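Local coordinates for ATP-dependent RNA helicase HrpB (Escherichia coli, PDB 6EUD), which hydrolyses ATP to ADP and phosphate as a DEAH/RHA-type RNA helicase that binds single-stranded RNA, at residues W39-L44 against I54-P59; Q197-A202 against C293-V298; E665-P670 against Q688-L693; L755-P760 against Q766-L771. One frame throughout, in Å; residues are numbered along the deposited sequence.

No two of the contacts share a helix or strand. Contacts 1 and 2 belong to the two RecA-like halves of the helicase core, their nearest atoms about 14 Å apart: contact 1 packs a helix on the central sheet, and contact 2 sends one aromatic ring from a helix start to a sheet strand. Contacts 3 and 4 both lie in the carboxy-terminal region, one between short helices and the other within a beta hairpin. Contacts 1 and 3 are buried: contact 1 is van der Waals packing of aliphatic side chains, while contact 3 adds a bridging water to a tryptophan packed among aliphatic groups. Contacts 2 and 4 are only partly buried, and polar groups take part in both; contact 4 alone has direct backbone hydrogen bonds across its segments.

Contact 1 (W39-L44 against I54-P59); sequences WLPLQL and IILLEP
Pro41 and Leu44, on the helix that follows the P-loop, rest on Ile54 and Leu56 of strand 53-57 in the amino-terminal RecA-like domain. Helix 40-44 and strand 54-57 run nearly antiparallel, at 163°, with axes 10.1 Å apart, a separation bridged by side chains. The contacts across it are van der Waals packing, apolar side chains against each other and against the helix backbone. One group gathers round Ile54: its CG1 stands beside its own backbone N, anti to the carbonyl carbon (chi1 -54°), and the extended branch carries CD1 to within 3.8 Å of Leu44 C. The same methyl lies 4.2 Å from Leu44 CB; an isoleucine suits the place because its unbranched CG1-CD1 arm reaches the helix backbone. Leu44 itself turns on to Leu17 and Leu20 of helix 13-20. The other group joins Pro41 to Leu56. Proline suits the first helical turn, where no backbone N-H is needed for helix bonding. Leu56 is also backed by Val67 of helix 61-74, and its side chain comes within about 5 Å of that of Ser37, in the predicted ATP site. The side chains of Pro41 and Leu56 pass at a slant, Pro41 CG meeting Leu56 CD2 at 4.1 Å.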
loop_
_atom_site.group_PDB
_atom_site.type_symbol
_atom_site.label_atom_id
_atom_site.label_comp_id
_atom_site.label_asym_id
_atom_site.label_seq_id
_atom_site.Cartn_x
_atom_site.Cartn_y
_atom_site.Cartn_z
ATOM N N TRP A 39 -1.089 -21.095 -29.605
ATOM C CA TRP A 39 -0.500 -22.256 -30.239
ATOM C C TRP A 39 0.215 -23.107 -29.221
ATOM O O TRP A 39 -0.196 -24.232 -28.961
ATOM C CB TRP A 39 0.468 -21.841 -31.348
ATOM C CG TRP A 39 0.877 -22.972 -32.232
ATOM C CD1 TRP A 39 0.125 -23.550 -33.206
ATOM C CD2 TRP A 39 2.140 -23.653 -32.240
ATOM N NE1 TRP A 39 0.832 -24.553 -33.817
ATOM C CE2 TRP A 39 2.075 -24.635 -33.248
ATOM C CE3 TRP A 39 3.319 -23.528 -31.495
ATOM C CZ2 TRP A 39 3.145 -25.494 -33.529
ATOM C CZ3 TRP A 39 4.386 -24.386 -31.782
ATOM C CH2 TRP A 39 4.286 -25.353 -32.787
ATOM N N LEU A 40 1.264 -22.545 -28.625
ATOM C CA LEU A 40 2.193 -23.294 -27.771
ATOM C C LEU A 40 1.580 -24.273 -26.735
ATOM O O LEU A 40 2.147 -25.346 -26.507
ATOM C CB LEU A 40 3.117 -22.309 -27.049
ATOM C CG LEU A 40 4.305 -22.920 -26.303
ATOM C CD1 LEU A 40 5.026 -23.976 -27.142
ATOM C CD2 LEU A 40 5.268 -21.836 -25.886
ATOM N N PRO A 41 0.439 -23.921 -26.103
ATOM C CA PRO A 41 -0.151 -24.877 -25.151
ATOM C C PRO A 41 -0.398 -26.304 -25.669
ATOM O O PRO A 41 -0.013 -27.252 -24.988
ATOM C CB PRO A 41 -1.480 -24.210 -24.794
ATOM C CG PRO A 41 -1.179 -22.772 -24.870
ATOM C CD PRO A 41 -0.228 -22.608 -26.019
ATOM N N LEU A 42 -1.023 -26.449 -26.834
ATOM C CA LEU A 42 -1.331 -27.761 -27.397
ATOM C C LEU A 42 -0.099 -28.651 -27.547
ATOM O O LEU A 42 -0.182 -29.870 -27.386
ATOM C CB LEU A 42 -1.992 -27.596 -28.763
ATOM C CG LEU A 42 -3.340 -26.890 -28.817
ATOM C CD1 LEU A 42 -3.753 -26.691 -30.273
ATOM C CD2 LEU A 42 -4.389 -27.675 -28.042
ATOM N N GLN A 43 1.042 -28.044 -27.867
ATOM C CA GLN A 43 2.255 -28.814 -28.155
ATOM C C GLN A 43 2.965 -29.270 -26.881
ATOM O O GLN A 43 3.724 -30.238 -26.895
ATOM C CB GLN A 43 3.221 -28.020 -29.062
ATOM C CG GLN A 43 2.713 -27.726 -30.505
ATOM C CD GLN A 43 1.356 -27.018 -30.594
ATOM O OE1 GLN A 43 0.808 -26.567 -29.595
ATOM N NE2 GLN A 43 0.793 -26.968 -31.795
ATOM N N LEU A 44 2.691 -28.589 -25.775
ATOM C CA LEU A 44 3.143 -29.043 -24.465
ATOM C C LEU A 44 2.169 -30.107 -23.932
ATOM O O LEU A 44 2.517 -30.927 -23.080
ATOM C CB LEU A 44 3.252 -27.860 -23.496
ATOM C CG LEU A 44 4.128 -26.691 -23.958
ATOM C CD1 LEU A 44 4.307 -25.661 -22.866
ATOM C CD2 LEU A 44 5.480 -27.168 -24.435
ATOM N N ILE A 54 -2.944 -29.235 -17.885
ATOM C CA ILE A 54 -2.203 -27.976 -17.953
ATOM C C ILE A 54 -3.140 -26.807 -17.701
ATOM O O ILE A 54 -4.200 -26.720 -18.320
ATOM C CB ILE A 54 -1.531 -27.767 -19.318
ATOM C CG1 ILE A 54 -0.646 -28.959 -19.678
ATOM C CG2 ILE A 54 -0.742 -26.462 -19.325
ATOM C CD1 ILE A 54 -0.060 -28.872 -21.074
ATOM N N ILE A 55 -2.758 -25.914 -16.793
ATOM C CA ILE A 55 -3.576 -24.740 -16.506
ATOM C C ILE A 55 -2.956 -23.491 -17.123
ATOM O O ILE A 55 -1.746 -23.262 -17.000
ATOM C CB ILE A 55 -3.753 -24.510 -15.002
ATOM C CG1 ILE A 55 -4.152 -25.802 -14.283
ATOM C CG2 ILE A 55 -4.798 -23.433 -14.767
ATOM C CD1 ILE A 55 -5.532 -26.300 -14.620
ATOM N N LEU A 56 -3.791 -22.693 -17.788
ATOM C CA LEU A 56 -3.338 -21.469 -18.437
ATOM C C LEU A 56 -4.060 -20.251 -17.877
ATOM O O LEU A 56 -5.221 -19.993 -18.234
ATOM C CB LEU A 56 -3.556 -21.553 -19.946
ATOM C CG LEU A 56 -3.115 -20.341 -20.766
ATOM C CD1 LEU A 56 -1.625 -20.091 -20.587
ATOM C CD2 LEU A 56 -3.455 -20.540 -22.228
ATOM N N LEU A 57 -3.366 -19.512 -17.002
ATOM C CA LEU A 57 -3.907 -18.296 -16.382
ATOM C C LEU A 57 -3.841 -17.125 -17.341
ATOM O O LEU A 57 -2.799 -16.875 -17.942
ATOM C CB LEU A 57 -3.147 -17.941 -15.096
ATOM C CG LEU A 57 -3.562 -16.614 -14.431
ATOM C CD1 LEU A 57 -5.005 -16.680 -13.959
ATOM C CD2 LEU A 57 -2.644 -16.226 -13.269
ATOM N N GLU A 58 -4.953 -16.407 -17.475
ATOM C CA GLU A 58 -4.995 -15.193 -18.283
ATOM C C GLU A 58 -5.429 -14.017 -17.410
ATOM O O GLU A 58 -6.246 -14.185 -16.519
ATOM C CB GLU A 58 -5.938 -15.377 -19.474
ATOM C CG GLU A 58 -5.515 -16.486 -20.443
ATOM C CD GLU A 58 -4.241 -16.154 -21.209
ATOM O OE1 GLU A 58 -3.962 -14.950 -21.390
ATOM O OE2 GLU A 58 -3.527 -17.094 -21.636
ATOM N N PRO A 59 -4.886 -12.819 -17.670
ATOM C CA PRO A 59 -5.071 -11.674 -16.767
ATOM C C PRO A 59 -6.503 -11.157 -16.715
ATOM O O PRO A 59 -6.941 -10.745 -15.655
ATOM C CB PRO A 59 -4.149 -10.612 -17.358
ATOM C CG PRO A 59 -4.097 -10.953 -18.834
ATOM C CD PRO A 59 -4.178 -12.449 -18.912
#

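Contact 2 (Q197-A202 against C293-V298); sequences QRFDDA and CAQERV
Phe199 reaches from the start of helix 199-213 to Cys293 and Gln295, where strand 287-302 is interrupted in the second RecA-like domain. The tip of the ring does the touching. Phe199 CZ lies 3.7 Å from Cys293 CB, which meets the ring at its edge, near its plane. The sulfur follows at the same border: Cys293 SG is 5.4 Å from the Phe199 ring centroid and 82° off the ring normal, an edge-on sulfur-aromatic contact. Beside it Gln295 OE1 approaches Phe199 CE1 obliquely at 3.9 Å; the two side chains run past one another head to tail, their planes only 10° apart. Phenylalanine suits this place because it is long enough to span from helix to strand, and its flat ring can run nearly parallel to the plane of the Gln295 amide, touched by OE1. Its reach depends on CG standing opposite the backbone N (chi1 179°). A leucine here would probably stop short of Cys293, losing the sulfur-aromatic contact and leaving the Gln295 amide without its flat neighbour.

Further out, Glu227 of helix 225-236 touches Phe199 and also forms a salt bridge with Arg297, while Thr312 and Arg314 of the neighbouring strand touch Gln295. On the helix side, Arg198 occupies the N-cap position, and its carbonyl O accepts the first-turn bond from Ala202 N. On the strand side, Ala294 adopts a left-handed backbone conformation, and the chain turns so that Gln295 N makes a weak hydrogen bond to Cys293 SG, 3.5 Å away.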
loop_
_atom_site.group_PDB
_atom_site.type_symbol
_atom_site.label_atom_id
_atom_site.label_comp_id
_atom_site.label_asym_id
_atom_site.label_seq_id
_atom_site.Cartn_x
_atom_site.Cartn_y
_atom_site.Cartn_z
ATOM N N GLN A 197 -1.595 25.068 -22.648
ATOM C CA GLN A 197 -2.487 24.343 -23.551
ATOM C C GLN A 197 -3.163 23.193 -22.808
ATOM O O GLN A 197 -2.550 22.580 -21.932
ATOM C CB GLN A 197 -1.720 23.789 -24.764
ATOM C CG GLN A 197 -1.299 24.828 -25.797
ATOM C CD GLN A 197 -0.661 24.207 -27.036
ATOM O OE1 GLN A 197 -0.540 22.992 -27.143
ATOM N NE2 GLN A 197 -0.241 25.049 -27.974
ATOM N N ARG A 198 -4.415 22.895 -23.164
ATOM C CA ARG A 198 -5.083 21.701 -22.651
ATOM C C ARG A 198 -4.317 20.452 -23.079
ATOM O O ARG A 198 -3.592 20.480 -24.071
ATOM C CB ARG A 198 -6.525 21.617 -23.151
ATOM C CG ARG A 198 -7.321 22.884 -22.933
ATOM C CD ARG A 198 -8.729 22.748 -23.479
ATOM N NE ARG A 198 -9.466 21.739 -22.739
ATOM C CZ ARG A 198 -10.142 20.755 -23.307
ATOM N NH1 ARG A 198 -10.182 20.688 -24.629
ATOM N NH2 ARG A 198 -10.789 19.854 -22.565
ATOM N N PHE A 199 -4.476 19.353 -22.342
ATOM C CA PHE A 199 -3.838 18.103 -22.736
ATOM C C PHE A 199 -4.286 17.665 -24.148
ATOM O O PHE A 199 -3.441 17.418 -25.012
ATOM C CB PHE A 199 -4.127 17.002 -21.699
ATOM C CG PHE A 199 -3.533 15.657 -22.041
ATOM C CD1 PHE A 199 -2.177 15.395 -21.817
ATOM C CD2 PHE A 199 -4.329 14.643 -22.581
ATOM C CE1 PHE A 199 -1.624 14.153 -22.125
ATOM C CE2 PHE A 199 -3.786 13.389 -22.886
ATOM C CZ PHE A 199 -2.428 13.146 -22.652
ATOM N N ASP A 200 -5.598 17.603 -24.393
ATOM C CA ASP A 200 -6.100 17.054 -25.653
ATOM C C ASP A 200 -5.697 17.908 -26.869
ATOM O O ASP A 200 -5.346 17.356 -27.918
ATOM C CB ASP A 200 -7.634 16.864 -25.618
ATOM C CG ASP A 200 -8.405 18.163 -25.358
ATOM O OD1 ASP A 200 -7.799 19.256 -25.277
ATOM O OD2 ASP A 200 -9.648 18.094 -25.264
ATOM N N ASP A 201 -5.725 19.233 -26.737
ATOM C CA ASP A 201 -5.230 20.113 -27.802
ATOM C C ASP A 201 -3.741 19.910 -28.057
ATOM O O ASP A 201 -3.293 19.836 -29.202
ATOM C CB ASP A 201 -5.462 21.582 -27.458
ATOM C CG ASP A 201 -6.922 21.988 -27.559
ATOM O OD1 ASP A 201 -7.669 21.342 -28.324
ATOM O OD2 ASP A 201 -7.319 22.955 -26.872
ATOM N N ALA A 202 -2.971 19.842 -26.978
ATOM C CA ALA A 202 -1.536 19.722 -27.094
ATOM C C ALA A 202 -1.189 18.407 -27.788
ATOM O O ALA A 202 -0.351 18.396 -28.687
ATOM C CB ALA A 202 -0.866 19.818 -25.715
ATOM N N CYS A 293 2.128 9.756 -24.937
ATOM C CA CYS A 293 1.848 10.843 -23.992
ATOM C C CYS A 293 2.635 10.659 -22.686
ATOM O O CYS A 293 2.721 11.577 -21.882
ATOM C CB CYS A 293 0.338 10.941 -23.686
ATOM S SG CYS A 293 -0.335 9.678 -22.585
ATOM N N ALA A 294 3.177 9.456 -22.491
ATOM C CA ALA A 294 3.977 9.062 -21.317
ATOM C C ALA A 294 3.226 9.132 -19.992
ATOM O O ALA A 294 3.854 9.261 -18.942
ATOM C CB ALA A 294 5.251 9.899 -21.229
ATOM N N GLN A 295 1.899 9.021 -20.038
ATOM C CA GLN A 295 1.074 9.062 -18.830
ATOM C C GLN A 295 0.115 7.892 -18.733
ATOM O O GLN A 295 -0.677 7.661 -19.634
ATOM C CB GLN A 295 0.319 10.381 -18.759
ATOM C CG GLN A 295 1.261 11.489 -18.370
ATOM C CD GLN A 295 0.615 12.830 -18.296
ATOM O OE1 GLN A 295 -0.589 12.967 -18.533
ATOM N NE2 GLN A 295 1.413 13.847 -17.966
ATOM N N GLU A 296 0.230 7.150 -17.632
ATOM C CA GLU A 296 -0.581 5.975 -17.342
ATOM C C GLU A 296 -1.709 6.324 -16.380
ATOM O O GLU A 296 -1.618 7.290 -15.613
ATOM C CB GLU A 296 0.275 4.870 -16.710
ATOM C CG GLU A 296 0.663 3.714 -17.618
ATOM C CD GLU A 296 1.729 2.823 -16.989
ATOM O OE1 GLU A 296 2.114 3.093 -15.828
ATOM O OE2 GLU A 296 2.198 1.869 -17.658
ATOM N N ARG A 297 -2.755 5.505 -16.384
ATOM C CA ARG A 297 -3.765 5.579 -15.341
ATOM C C ARG A 297 -3.732 4.301 -14.495
ATOM O O ARG A 297 -4.045 3.219 -14.997
ATOM C CB ARG A 297 -5.143 5.799 -15.959
ATOM C CG ARG A 297 -6.280 5.838 -14.972
ATOM C CD ARG A 297 -7.434 6.669 -15.533
ATOM N NE ARG A 297 -7.043 8.072 -15.712
ATOM C CZ ARG A 297 -7.282 8.783 -16.810
ATOM N NH1 ARG A 297 -7.915 8.228 -17.836
ATOM N NH2 ARG A 297 -6.886 10.052 -16.884
ATOM N N VAL A 298 -3.353 4.421 -13.222
ATOM C CA VAL A 298 -3.271 3.246 -12.346
ATOM C C VAL A 298 -4.101 3.361 -11.065
ATOM O O VAL A 298 -4.336 4.458 -10.546
ATOM C CB VAL A 298 -1.795 2.927 -11.930
ATOM C CG1 VAL A 298 -0.997 2.444 -13.123
ATOM C CG2 VAL A 298 -1.128 4.140 -11.294
#

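Contact 3 (E665-P670 against Q688-L693); sequences ETWLLP and QALRGL
Trp667 packs against Ala689 and Leu690 of helix 686-692 and Leu693 just beyond it, beginning at CB, 3.6 Å from Leu693 CD2. From there CG takes the position between the backbone N and the carbonyl carbon (chi1 72°), and this turns the six-membered part of the indole toward Ala689. Trp667 CE3 is 3.8 Å from Ala689 CB, which sits at the ring edge near its plane; a methyl is small enough to let the two backbones come close, Trp667 CA and Ala689 CA being 6.1 Å apart. This is helix packing inside the carboxy-terminal region of HrpB, where helix 664-667 ends against helix 686-692. Further along the ring, CZ3 lies 4.2 Å from Leu690 CD2, which covers one face toward its rim, and Leu636 of helix 631-646 packs on the same leucine. The opposite face carries Leu668 CB over its centre, so the indole is held flat between two leucines. Its one polar atom, NE1, is satisfied by Leu660 O. Back at the main chain, where helix 664-667 ends, a water donates to Trp667 O at 2.8 Å and to Ala689 O at 2.9 Å, tying the two carbonyls together.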
loop_
_atom_site.group_PDB
_atom_site.type_symbol
_atom_site.label_atom_id
_atom_site.label_comp_id
_atom_site.label_asym_id
_atom_site.label_seq_id
_atom_site.Cartn_x
_atom_site.Cartn_y
_atom_site.Cartn_z
ATOM N N GLU A 665 -2.276 5.810 29.560
ATOM C CA GLU A 665 -2.929 4.704 30.249
ATOM C C GLU A 665 -1.906 3.750 30.879
ATOM O O GLU A 665 -2.103 3.238 31.979
ATOM C CB GLU A 665 -3.843 3.944 29.269
ATOM C CG GLU A 665 -5.152 4.682 28.908
ATOM C CD GLU A 665 -4.952 5.837 27.920
ATOM O OE1 GLU A 665 -3.890 5.893 27.249
ATOM O OE2 GLU A 665 -5.857 6.700 27.810
ATOM N N THR A 666 -0.794 3.526 30.192
ATOM C CA THR A 666 0.192 2.577 30.689
ATOM C C THR A 666 1.164 3.210 31.717
ATOM O O THR A 666 1.376 2.634 32.782
ATOM C CB THR A 666 0.978 1.937 29.518
ATOM O OG1 THR A 666 1.691 2.946 28.800
ATOM C CG2 THR A 666 0.030 1.288 28.556
ATOM N N TRP A 667 1.721 4.392 31.436
ATOM C CA TRP A 667 2.733 4.955 32.342
ATOM C C TRP A 667 2.217 5.928 33.410
ATOM O O TRP A 667 2.843 6.062 34.470
ATOM C CB TRP A 667 3.858 5.638 31.535
ATOM C CG TRP A 667 3.528 6.938 30.853
ATOM C CD1 TRP A 667 2.964 7.088 29.625
ATOM C CD2 TRP A 667 3.800 8.270 31.332
ATOM N NE1 TRP A 667 2.838 8.426 29.312
ATOM C CE2 TRP A 667 3.347 9.172 30.343
ATOM C CE3 TRP A 667 4.367 8.787 32.504
ATOM C CZ2 TRP A 667 3.444 10.569 30.491
ATOM C CZ3 TRP A 667 4.467 10.171 32.651
ATOM C CH2 TRP A 667 4.005 11.047 31.651
ATOM N N LEU A 668 1.091 6.595 33.151
ATOM C CA LEU A 668 0.644 7.669 34.033
ATOM C C LEU A 668 -0.552 7.286 34.880
ATOM O O LEU A 668 -0.597 7.600 36.073
ATOM C CB LEU A 668 0.310 8.925 33.231
ATOM C CG LEU A 668 -0.077 10.068 34.174
ATOM C CD1 LEU A 668 1.094 10.352 35.137
ATOM C CD2 LEU A 668 -0.504 11.336 33.406
ATOM N N LEU A 669 -1.525 6.622 34.261
ATOM C CA LEU A 669 -2.755 6.220 34.951
ATOM C C LEU A 669 -2.530 5.387 36.231
ATOM O O LEU A 669 -3.194 5.655 37.230
ATOM C CB LEU A 669 -3.679 5.460 33.986
ATOM C CG LEU A 669 -4.985 4.883 34.553
ATOM C CD1 LEU A 669 -5.862 5.958 35.193
ATOM C CD2 LEU A 669 -5.738 4.147 33.451
ATOM N N PRO A 670 -1.600 4.396 36.225
ATOM C CA PRO A 670 -1.388 3.634 37.465
ATOM C C PRO A 670 -1.116 4.495 38.691
ATOM O O PRO A 670 -1.419 4.059 39.797
ATOM C CB PRO A 670 -0.151 2.790 37.151
ATOM C CG PRO A 670 -0.207 2.600 35.694
ATOM C CD PRO A 670 -0.760 3.874 35.128
ATOM N N GLN A 688 9.067 9.614 38.866
ATOM C CA GLN A 688 8.843 8.244 39.284
ATOM C C GLN A 688 8.070 7.469 38.218
ATOM O O GLN A 688 8.355 6.301 37.961
ATOM C CB GLN A 688 8.100 8.204 40.609
ATOM C CG GLN A 688 8.503 7.014 41.443
ATOM C CD GLN A 688 9.994 7.020 41.745
ATOM O OE1 GLN A 688 10.507 7.962 42.351
ATOM N NE2 GLN A 688 10.699 5.978 41.303
ATOM N N ALA A 689 7.101 8.129 37.593
ATOM C CA ALA A 689 6.277 7.482 36.575
ATOM C C ALA A 689 7.110 7.101 35.354
ATOM O O ALA A 689 7.029 5.972 34.881
ATOM C CB ALA A 689 5.117 8.384 36.167
ATOM N N LEU A 690 7.905 8.039 34.849
ATOM C CA LEU A 690 8.860 7.736 33.780
ATOM C C LEU A 690 9.836 6.618 34.166
ATOM O O LEU A 690 10.084 5.695 33.392
ATOM C CB LEU A 690 9.638 8.987 33.401
ATOM C CG LEU A 690 8.848 10.005 32.584
ATOM C CD1 LEU A 690 9.714 11.197 32.307
ATOM C CD2 LEU A 690 8.379 9.370 31.287
ATOM N N ARG A 691 10.376 6.694 35.377
ATOM C CA ARG A 691 11.327 5.690 35.848
ATOM C C ARG A 691 10.634 4.330 35.970
ATOM O O ARG A 691 11.272 3.275 35.858
ATOM C CB ARG A 691 11.933 6.131 37.183
ATOM C CG ARG A 691 13.180 5.408 37.573
ATOM C CD ARG A 691 13.812 6.056 38.780
ATOM N NE ARG A 691 15.150 5.520 39.014
ATOM C CZ ARG A 691 15.396 4.461 39.776
ATOM N NH1 ARG A 691 14.390 3.843 40.380
ATOM N NH2 ARG A 691 16.640 4.030 39.940
ATOM N N GLY A 692 9.318 4.364 36.176
ATOM C CA GLY A 692 8.512 3.162 36.264
ATOM C C GLY A 692 8.515 2.382 34.964
ATOM O O GLY A 692 8.301 1.170 34.973
ATOM N N LEU A 693 8.775 3.068 33.848
ATOM C CA LEU A 693 8.893 2.411 32.527
ATOM C C LEU A 693 10.055 1.391 32.441
ATOM O O LEU A 693 10.094 0.580 31.518
ATOM C CB LEU A 693 9.063 3.464 31.421
ATOM C CG LEU A 693 7.829 4.362 31.213
ATOM C CD1 LEU A 693 8.100 5.570 30.319
ATOM C CD2 LEU A 693 6.707 3.543 30.639
HETATM O O HOH W 1 4.764 4.480 35.845
#

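Contact 4 (L755-P760 against Q766-L771); sequences LELLSP and QITRDL
Thr768 sets OG1 opposite its own backbone N (chi1 -175°), which leaves CG2 to meet Leu757 CD1 at 4.0 Å across the hairpin. Leu755 instead keeps CG beside its N (chi1 -57°), and its CD1 lies 4.0 Å from Leu771 CB. Leu755, Leu757 and Thr768 share one face of an antiparallel beta hairpin, strands 751-758 and 764-768, and Leu771 packs against it from the following helix. Two hydrogen-bonded pairs, Leu755 with Thr768 and Leu757 with Gln766, bracket the non-hydrogen-bonded pair of Glu756 and Ile767. Leu755 N donates to Thr768 O at 2.6 Å, and Leu757 N to Gln766 O at 2.8 Å; each pair has a return bond. On the other face Glu756 packs its aliphatic stem near Ile767, while its carboxylate pairs with Arg721. Thr768 OG1 also accepts from Asp770 N at 3.0 Å, an ST turn. A valine in its place would probably leave that N-H without its acceptor and relax the turn leading to Leu771. The paired backbone bonds thus set the register: one face puts buried Leu755 and Leu757 beside Thr768, whose methyl packs and whose hydroxyl holds the turn, and the other sets exposed Ile767 beside Glu756.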
loop_
_atom_site.group_PDB
_atom_site.type_symbol
_atom_site.label_atom_id
_atom_site.label_comp_id
_atom_site.label_asym_id
_atom_site.label_seq_id
_atom_site.Cartn_x
_atom_site.Cartn_y
_atom_site.Cartn_z
ATOM N N LEU A 755 33.503 19.200 29.299
ATOM C CA LEU A 755 33.863 19.843 30.559
ATOM C C LEU A 755 33.814 21.348 30.412
ATOM O O LEU A 755 34.507 21.938 29.580
ATOM C CB LEU A 755 35.263 19.433 31.017
ATOM C CG LEU A 755 35.579 17.953 31.207
ATOM C CD1 LEU A 755 36.994 17.789 31.773
ATOM C CD2 LEU A 755 34.539 17.349 32.133
ATOM N N GLU A 756 32.985 21.976 31.222
ATOM C CA GLU A 756 33.002 23.420 31.282
ATOM C C GLU A 756 33.846 23.823 32.479
ATOM O O GLU A 756 33.373 23.909 33.609
ATOM C CB GLU A 756 31.579 23.949 31.329
ATOM C CG GLU A 756 30.817 23.609 30.023
ATOM C CD GLU A 756 29.299 23.793 30.130
ATOM O OE1 GLU A 756 28.708 23.440 31.175
ATOM O OE2 GLU A 756 28.689 24.312 29.172
ATOM N N LEU A 757 35.127 24.024 32.208
ATOM C CA LEU A 757 36.119 24.261 33.241
ATOM C C LEU A 757 36.056 25.688 33.744
ATOM O O LEU A 757 36.177 26.638 32.976
ATOM C CB LEU A 757 37.514 23.937 32.717
ATOM C CG LEU A 757 37.691 22.460 32.364
ATOM C CD1 LEU A 757 39.096 22.144 31.864
ATOM C CD2 LEU A 757 37.361 21.629 33.590
ATOM N N LEU A 758 35.868 25.826 35.047
ATOM C CA LEU A 758 35.591 27.118 35.652
ATOM C C LEU A 758 36.714 27.529 36.587
ATOM O O LEU A 758 37.517 26.700 37.012
ATOM C CB LEU A 758 34.261 27.064 36.406
ATOM C CG LEU A 758 33.083 26.409 35.670
ATOM C CD1 LEU A 758 31.971 26.067 36.652
ATOM C CD2 LEU A 758 32.523 27.277 34.547
ATOM N N SER A 759 36.765 28.819 36.885
ATOM C CA SER A 759 37.648 29.373 37.905
ATOM C C SER A 759 37.044 29.217 39.315
ATOM O O SER A 759 35.884 28.828 39.443
ATOM C CB SER A 759 37.894 30.843 37.581
ATOM O OG SER A 759 36.732 31.595 37.890
ATOM N N PRO A 760 37.816 29.530 40.379
ATOM C CA PRO A 760 37.254 29.536 41.736
ATOM C C PRO A 760 35.973 30.324 41.876
ATOM O O PRO A 760 35.158 30.010 42.735
ATOM C CB PRO A 760 38.350 30.206 42.553
ATOM C CG PRO A 760 39.595 29.777 41.884
ATOM C CD PRO A 760 39.271 29.769 40.416
ATOM N N GLN A 766 37.495 27.341 30.169
ATOM C CA GLN A 766 37.667 26.567 28.948
ATOM C C GLN A 766 36.527 25.568 28.777
ATOM O O GLN A 766 36.036 25.003 29.749
ATOM C CB GLN A 766 39.005 25.823 28.964
ATOM C CG GLN A 766 39.383 25.155 27.650
ATOM C CD GLN A 766 40.177 26.065 26.731
ATOM O OE1 GLN A 766 40.625 27.136 27.139
ATOM N NE2 GLN A 766 40.381 25.628 25.495
ATOM N N ILE A 767 36.115 25.353 27.539
ATOM C CA ILE A 767 35.195 24.284 27.227
ATOM C C ILE A 767 35.914 23.199 26.423
ATOM O O ILE A 767 36.393 23.442 25.310
ATOM C CB ILE A 767 34.000 24.801 26.445
ATOM C CG1 ILE A 767 33.250 25.847 27.272
ATOM C CG2 ILE A 767 33.084 23.659 26.057
ATOM C CD1 ILE A 767 32.016 26.436 26.555
ATOM N N THR A 768 35.998 21.998 26.987
ATOM C CA THR A 768 36.743 20.934 26.337
ATOM C C THR A 768 36.151 19.557 26.627
ATOM O O THR A 768 35.517 19.324 27.668
ATOM C CB THR A 768 38.226 20.953 26.773
ATOM O OG1 THR A 768 38.961 19.982 26.027
ATOM C CG2 THR A 768 38.363 20.635 28.267
ATOM N N ARG A 769 36.343 18.639 25.690
ATOM C CA ARG A 769 36.024 17.253 25.972
ATOM C C ARG A 769 37.251 16.421 25.673
ATOM O O ARG A 769 37.177 15.201 25.571
ATOM C CB ARG A 769 34.809 16.771 25.175
ATOM C CG ARG A 769 34.982 16.760 23.691
ATOM C CD ARG A 769 33.763 16.149 23.047
ATOM N NE ARG A 769 33.884 16.151 21.591
ATOM C CZ ARG A 769 33.010 15.575 20.781
ATOM N NH1 ARG A 769 31.955 14.948 21.293
ATOM N NH2 ARG A 769 33.193 15.619 19.473
ATOM N N ASP A 770 38.382 17.106 25.539
ATOM C CA ASP A 770 39.676 16.454 25.425
ATOM C C ASP A 770 40.565 16.987 26.545
ATOM O O ASP A 770 41.530 17.720 26.285
ATOM C CB ASP A 770 40.321 16.713 24.059
ATOM C CG ASP A 770 39.392 16.404 22.895
ATOM O OD1 ASP A 770 39.393 15.251 22.422
ATOM O OD2 ASP A 770 38.682 17.318 22.427
ATOM N N LEU A 771 40.227 16.634 27.784
ATOM C CA LEU A 771 40.935 17.131 28.959
ATOM C C LEU A 771 42.443 16.947 28.849
ATOM O O LEU A 771 43.197 17.849 29.221
ATOM C CB LEU A 771 40.418 16.452 30.229
ATOM C CG LEU A 771 41.109 16.755 31.561
ATOM C CD1 LEU A 771 41.017 18.234 31.965
ATOM C CD2 LEU A 771 40.515 15.854 32.636
#